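Local coordinates for Pdx2 protein (Plasmodium falciparum, PDB 2ABW) that hydrolyses glutamine to glutamate and ammonia, the ammonia being channelled to its partner Pdx1 for the synthesis of pyridoxal 5'-phosphate (vitamin B6), at residues Asn128-Asp140 against Lys145-Tyr157. Residues are numbered along the deposited sequence; the frame is centred on the assembly and turned at random.
Sequences NDSFICSLNIISD and KKDLTAACIRAPY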
loop_
_atom_site.group_PDB
_atom_site.type_symbol
_atom_site.label_atom_id
_atom_site.label_comp_id
_atom_site.label_asym_id
_atom_site.label_seq_id
_atom_site.Cartn_x
_atom_site.Cartn_y
_atom_site.Cartn_z
ATOM N N ASN A 128 17.680 9.227 -13.487
ATOM C CA ASN A 128 17.441 7.788 -13.350
ATOM C C ASN A 128 16.490 7.453 -12.208
ATOM O O ASN A 128 15.496 8.123 -12.054
ATOM N N ASP A 129 16.811 6.447 -11.392
ATOM C CA ASP A 129 15.785 5.729 -10.646
ATOM C C ASP A 129 15.188 6.421 -9.370
ATOM O O ASP A 129 14.478 5.795 -8.600
ATOM C CB ASP A 129 16.152 4.222 -10.444
ATOM C CG ASP A 129 17.334 3.987 -9.481
ATOM O OD1 ASP A 129 18.060 4.963 -9.154
ATOM O OD2 ASP A 129 17.558 2.799 -9.078
ATOM N N SER A 130 15.476 7.704 -9.194
ATOM C CA SER A 130 14.751 8.573 -8.271
ATOM C C SER A 130 14.305 9.860 -8.931
ATOM O O SER A 130 15.087 10.533 -9.617
ATOM C CB SER A 130 15.595 8.932 -7.041
ATOM O OG SER A 130 16.324 10.124 -7.245
ATOM N N PHE A 131 13.063 10.245 -8.707
ATOM C CA PHE A 131 12.525 11.430 -9.269
ATOM C C PHE A 131 11.209 11.783 -8.584
ATOM O O PHE A 131 10.616 10.919 -7.963
ATOM C CB PHE A 131 12.320 11.256 -10.788
ATOM C CG PHE A 131 11.401 10.131 -11.160
ATOM C CD1 PHE A 131 10.062 10.336 -11.270
ATOM C CD2 PHE A 131 11.919 8.882 -11.489
ATOM C CE1 PHE A 131 9.183 9.260 -11.608
ATOM C CE2 PHE A 131 11.078 7.816 -11.824
ATOM C CZ PHE A 131 9.713 8.019 -11.920
ATOM N N ILE A 132 10.862 13.042 -8.676
ATOM C CA ILE A 132 9.541 13.532 -8.291
ATOM C C ILE A 132 8.711 13.742 -9.576
ATOM O O ILE A 132 9.179 14.428 -10.537
ATOM C CB ILE A 132 9.615 14.783 -7.502
ATOM C CG1 ILE A 132 10.264 14.474 -6.126
ATOM C CG2 ILE A 132 8.219 15.332 -7.318
ATOM C CD1 ILE A 132 10.648 15.711 -5.306
ATOM N N CYS A 133 7.545 13.111 -9.626
ATOM C CA CYS A 133 6.637 13.259 -10.713
ATOM C C CYS A 133 5.366 13.998 -10.284
ATOM O O CYS A 133 4.972 14.025 -9.143
ATOM C CB CYS A 133 6.331 11.900 -11.337
ATOM S SG CYS A 133 5.521 10.813 -10.290
ATOM N N SER A 134 4.745 14.655 -11.261
ATOM C CA SER A 134 3.434 15.213 -11.124
ATOM C C SER A 134 2.408 14.106 -11.367
ATOM O O SER A 134 2.505 13.356 -12.367
ATOM C CB SER A 134 3.201 16.283 -12.195
ATOM O OG SER A 134 2.104 17.094 -11.817
ATOM N N LEU A 135 1.352 14.031 -10.549
ATOM C CA LEU A 135 0.330 12.972 -10.707
ATOM C C LEU A 135 -0.918 13.467 -11.380
ATOM O O LEU A 135 -1.375 14.618 -11.101
ATOM C CB LEU A 135 -0.043 12.481 -9.299
ATOM C CG LEU A 135 1.063 11.772 -8.488
ATOM C CD1 LEU A 135 0.478 11.434 -7.038
ATOM C CD2 LEU A 135 1.568 10.506 -9.225
ATOM N N ASN A 136 -1.453 12.654 -12.274
ATOM C CA ASN A 136 -2.790 12.815 -12.841
ATOM C C ASN A 136 -3.679 11.913 -12.013
ATOM O O ASN A 136 -3.545 10.697 -12.117
ATOM C CB ASN A 136 -2.791 12.392 -14.281
ATOM C CG ASN A 136 -4.125 12.298 -14.823
ATOM O OD1 ASN A 136 -4.905 13.215 -14.644
ATOM N ND2 ASN A 136 -4.382 11.288 -15.627
ATOM N N ILE A 137 -4.507 12.492 -11.140
ATOM C CA ILE A 137 -5.262 11.697 -10.240
ATOM C C ILE A 137 -6.743 11.628 -10.641
ATOM O O ILE A 137 -7.381 12.667 -10.853
ATOM C CB ILE A 137 -5.143 12.196 -8.807
ATOM C CG1 ILE A 137 -3.664 12.258 -8.328
ATOM C CG2 ILE A 137 -5.983 11.299 -7.893
ATOM C CD1 ILE A 137 -3.386 12.782 -6.898
ATOM N N ILE A 138 -7.228 10.447 -10.836
ATOM C CA ILE A 138 -8.562 10.193 -11.306
ATOM C C ILE A 138 -9.440 9.910 -10.141
ATOM O O ILE A 138 -9.615 8.781 -9.696
ATOM C CB ILE A 138 -8.619 9.044 -12.284
ATOM C CG1 ILE A 138 -7.678 9.322 -13.473
ATOM C CG2 ILE A 138 -10.086 8.831 -12.789
ATOM C CD1 ILE A 138 -6.305 8.764 -13.258
ATOM N N SER A 139 -9.908 11.033 -9.545
ATOM C CA SER A 139 -10.666 10.961 -8.258
ATOM C C SER A 139 -11.447 12.229 -8.083
ATOM O O SER A 139 -11.080 13.251 -8.626
ATOM C CB SER A 139 -9.703 10.812 -7.075
ATOM O OG SER A 139 -10.372 10.660 -5.817
ATOM N N ASP A 140 -12.529 12.126 -7.293
ATOM C CA ASP A 140 -13.322 13.289 -6.893
ATOM C C ASP A 140 -13.011 13.569 -5.386
ATOM O O ASP A 140 -13.593 14.490 -4.801
ATOM C CB ASP A 140 -14.773 13.030 -7.001
ATOM C CG ASP A 140 -15.203 12.641 -8.356
ATOM O OD1 ASP A 140 -14.738 13.300 -9.317
ATOM O OD2 ASP A 140 -16.033 11.692 -8.451
ATOM N N LYS A 145 -5.815 17.652 -4.140
ATOM C CA LYS A 145 -5.762 18.932 -4.803
ATOM C C LYS A 145 -5.014 18.885 -6.109
ATOM O O LYS A 145 -4.407 17.922 -6.461
ATOM C CB LYS A 145 -4.978 19.926 -3.912
ATOM C CG LYS A 145 -5.684 20.033 -2.606
ATOM C CD LYS A 145 -4.884 20.692 -1.530
ATOM C CE LYS A 145 -4.370 22.014 -1.888
ATOM N NZ LYS A 145 -4.189 22.993 -0.692
ATOM N N LYS A 146 -5.102 19.933 -6.869
ATOM C CA LYS A 146 -4.418 19.915 -8.124
ATOM C C LYS A 146 -2.880 19.876 -7.937
ATOM O O LYS A 146 -2.336 20.358 -6.973
ATOM C CB LYS A 146 -4.797 21.149 -8.917
ATOM C CG LYS A 146 -4.363 22.390 -8.308
ATOM C CD LYS A 146 -4.023 23.461 -9.344
ATOM C CE LYS A 146 -3.290 24.616 -8.699
ATOM N NZ LYS A 146 -2.057 24.986 -9.449
ATOM N N ASP A 147 -2.206 19.310 -8.924
ATOM C CA ASP A 147 -0.755 19.337 -8.995
ATOM C C ASP A 147 -0.037 18.708 -7.835
ATOM O O ASP A 147 1.057 19.131 -7.442
ATOM C CB ASP A 147 -0.201 20.680 -9.376
ATOM C CG ASP A 147 -0.646 21.075 -10.799
ATOM O OD1 ASP A 147 -0.466 20.281 -11.758
ATOM O OD2 ASP A 147 -1.234 22.170 -10.888
ATOM N N LEU A 148 -0.555 17.569 -7.418
ATOM C CA LEU A 148 0.193 16.849 -6.406
ATOM C C LEU A 148 1.316 16.071 -7.006
ATOM O O LEU A 148 1.293 15.767 -8.198
ATOM C CB LEU A 148 -0.709 15.864 -5.642
ATOM C CG LEU A 148 -1.724 16.508 -4.684
ATOM C CD1 LEU A 148 -2.786 15.516 -4.258
ATOM C CD2 LEU A 148 -0.974 17.070 -3.444
ATOM N N THR A 149 2.293 15.732 -6.174
ATOM C CA THR A 149 3.509 15.093 -6.606
ATOM C C THR A 149 3.707 13.767 -5.867
ATOM O O THR A 149 3.062 13.485 -4.863
ATOM C CB THR A 149 4.710 15.983 -6.305
ATOM O OG1 THR A 149 4.569 16.504 -4.974
ATOM C CG2 THR A 149 4.650 17.121 -7.307
ATOM N N ALA A 150 4.582 12.957 -6.454
ATOM C CA ALA A 150 4.978 11.698 -5.887
ATOM C C ALA A 150 6.466 11.517 -6.026
ATOM O O ALA A 150 7.071 11.846 -7.047
ATOM C CB ALA A 150 4.315 10.563 -6.679
ATOM N N ALA A 151 7.070 10.904 -4.999
ATOM C CA ALA A 151 8.492 10.575 -5.036
ATOM C C ALA A 151 8.706 9.104 -5.351
ATOM O O ALA A 151 8.359 8.211 -4.551
ATOM C CB ALA A 151 9.097 10.946 -3.669
ATOM N N CYS A 152 9.245 8.846 -6.556
ATOM C CA CYS A 152 9.480 7.493 -6.979
ATOM C C CYS A 152 10.933 7.161 -6.798
ATOM O O CYS A 152 11.733 7.774 -7.434
ATOM C CB CYS A 152 9.187 7.371 -8.467
ATOM S SG CYS A 152 7.408 7.411 -8.786
ATOM N N ILE A 153 11.230 6.252 -5.895
ATOM C CA ILE A 153 12.614 5.816 -5.658
ATOM C C ILE A 153 12.724 4.309 -5.848
ATOM O O ILE A 153 12.229 3.538 -5.042
ATOM C CB ILE A 153 13.080 6.247 -4.267
ATOM C CG1 ILE A 153 12.966 7.773 -4.120
ATOM C CG2 ILE A 153 14.589 5.913 -4.084
ATOM C CD1 ILE A 153 13.463 8.189 -2.807
ATOM N N ARG A 154 13.350 3.936 -6.958
ATOM C CA ARG A 154 13.442 2.548 -7.380
ATOM C C ARG A 154 12.045 1.925 -7.339
ATOM O O ARG A 154 11.820 0.860 -6.788
ATOM C CB ARG A 154 14.484 1.820 -6.507
ATOM C CG ARG A 154 13.981 1.166 -5.205
ATOM C CD ARG A 154 15.174 0.883 -4.216
ATOM N NE ARG A 154 14.670 0.572 -2.861
ATOM C CZ ARG A 154 15.394 0.007 -1.894
ATOM N NH1 ARG A 154 16.681 -0.300 -2.108
ATOM N NH2 ARG A 154 14.835 -0.248 -0.704
ATOM N N ALA A 155 11.086 2.660 -7.913
ATOM C CA ALA A 155 9.689 2.285 -7.786
ATOM C C ALA A 155 9.399 1.015 -8.561
ATOM O O ALA A 155 9.955 0.849 -9.662
ATOM C CB ALA A 155 8.796 3.380 -8.357
ATOM N N PRO A 156 8.538 0.153 -8.027
ATOM C CA PRO A 156 8.124 -1.004 -8.811
ATOM C C PRO A 156 7.276 -0.491 -9.978
ATOM O O PRO A 156 6.749 0.642 -9.911
ATOM C CB PRO A 156 7.299 -1.828 -7.834
ATOM C CG PRO A 156 6.820 -0.885 -6.864
ATOM C CD PRO A 156 7.912 0.109 -6.706
ATOM N N TYR A 157 7.153 -1.318 -11.001
ATOM C CA TYR A 157 6.451 -0.976 -12.225
ATOM C C TYR A 157 5.261 -1.851 -12.418
ATOM O O TYR A 157 5.340 -3.056 -12.545
ATOM C CB TYR A 157 7.410 -1.085 -13.398
ATOM C CG TYR A 157 6.783 -0.833 -14.730
ATOM C CD1 TYR A 157 6.455 0.451 -15.139
ATOM C CD2 TYR A 157 6.577 -1.853 -15.608
ATOM C CE1 TYR A 157 5.890 0.675 -16.399
ATOM C CE2 TYR A 157 6.012 -1.632 -16.854
ATOM C CZ TYR A 157 5.657 -0.384 -17.210
ATOM O OH TYR A 157 5.113 -0.190 -18.471
HETATM O O HOH W 1 11.570 4.965 -9.666
HETATM O O HOH W 2 -0.527 17.599 -12.360
HETATM O O HOH W 3 2.691 18.963 -9.944
HETATM O O HOH W 4 -2.422 15.980 -8.805
#
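Phe131 and Cys152 meet because their first torsions turn the two groups onto each other. In Phe131 the ring carbon CG stands between the backbone N and the carbonyl carbon (chi1 59°), which swings the ring across to 149-153. In Cys152 the sulfur lies beside its own backbone N (chi1 -74°). CB of Cys152 sits over one ring face in a CH-pi contact, 3.6 Å from Phe131 CZ. The SG of Cys152 approaches the same ring obliquely, as a sulfur-aromatic contact. On this side of the hairpin Cys133 SG rests against Ala150 CB at 3.8 Å, and Leu135 CD2 packs on that methyl too, at 3.7 Å. On the other side Ile132 CG2 touches Thr149 CB at 3.7 Å.

The backbones form an antiparallel hairpin. Phe131-Cys152 and Cys133-Ala150 are hydrogen-bonded pairs, each with two N-H...O bonds. Beyond them Leu135 N bonds to Leu148 O at 2.9 Å. At the far end Arg154 N gives a nearly straight bond to Asp129 O, 2.7 Å long. A water also bonds to Asp129 O and accepts from Ala155 N. Where the two segments run into the connecting loop, another water donates to Leu135 O and accepts from Leu148 N. Ile137 CD1 meets Leu148 CD1 there at 3.8 Å.

Ile153 and Arg154 belong to the probable glutamine site, and Ile153 also touches His196, probably of the charge-relay system. This end of 149-153 therefore lies beside the probable active site, and Ala151 shares a backbone hydrogen bond with His196. Strand 149-153 is an outermost strand of the mixed sheet within the chain, and 130-137 lies between it and 167-174. Phe131 stacks on His174 of that neighbour, and Leu135, Ile137 and Leu148 pack on helix 204-219.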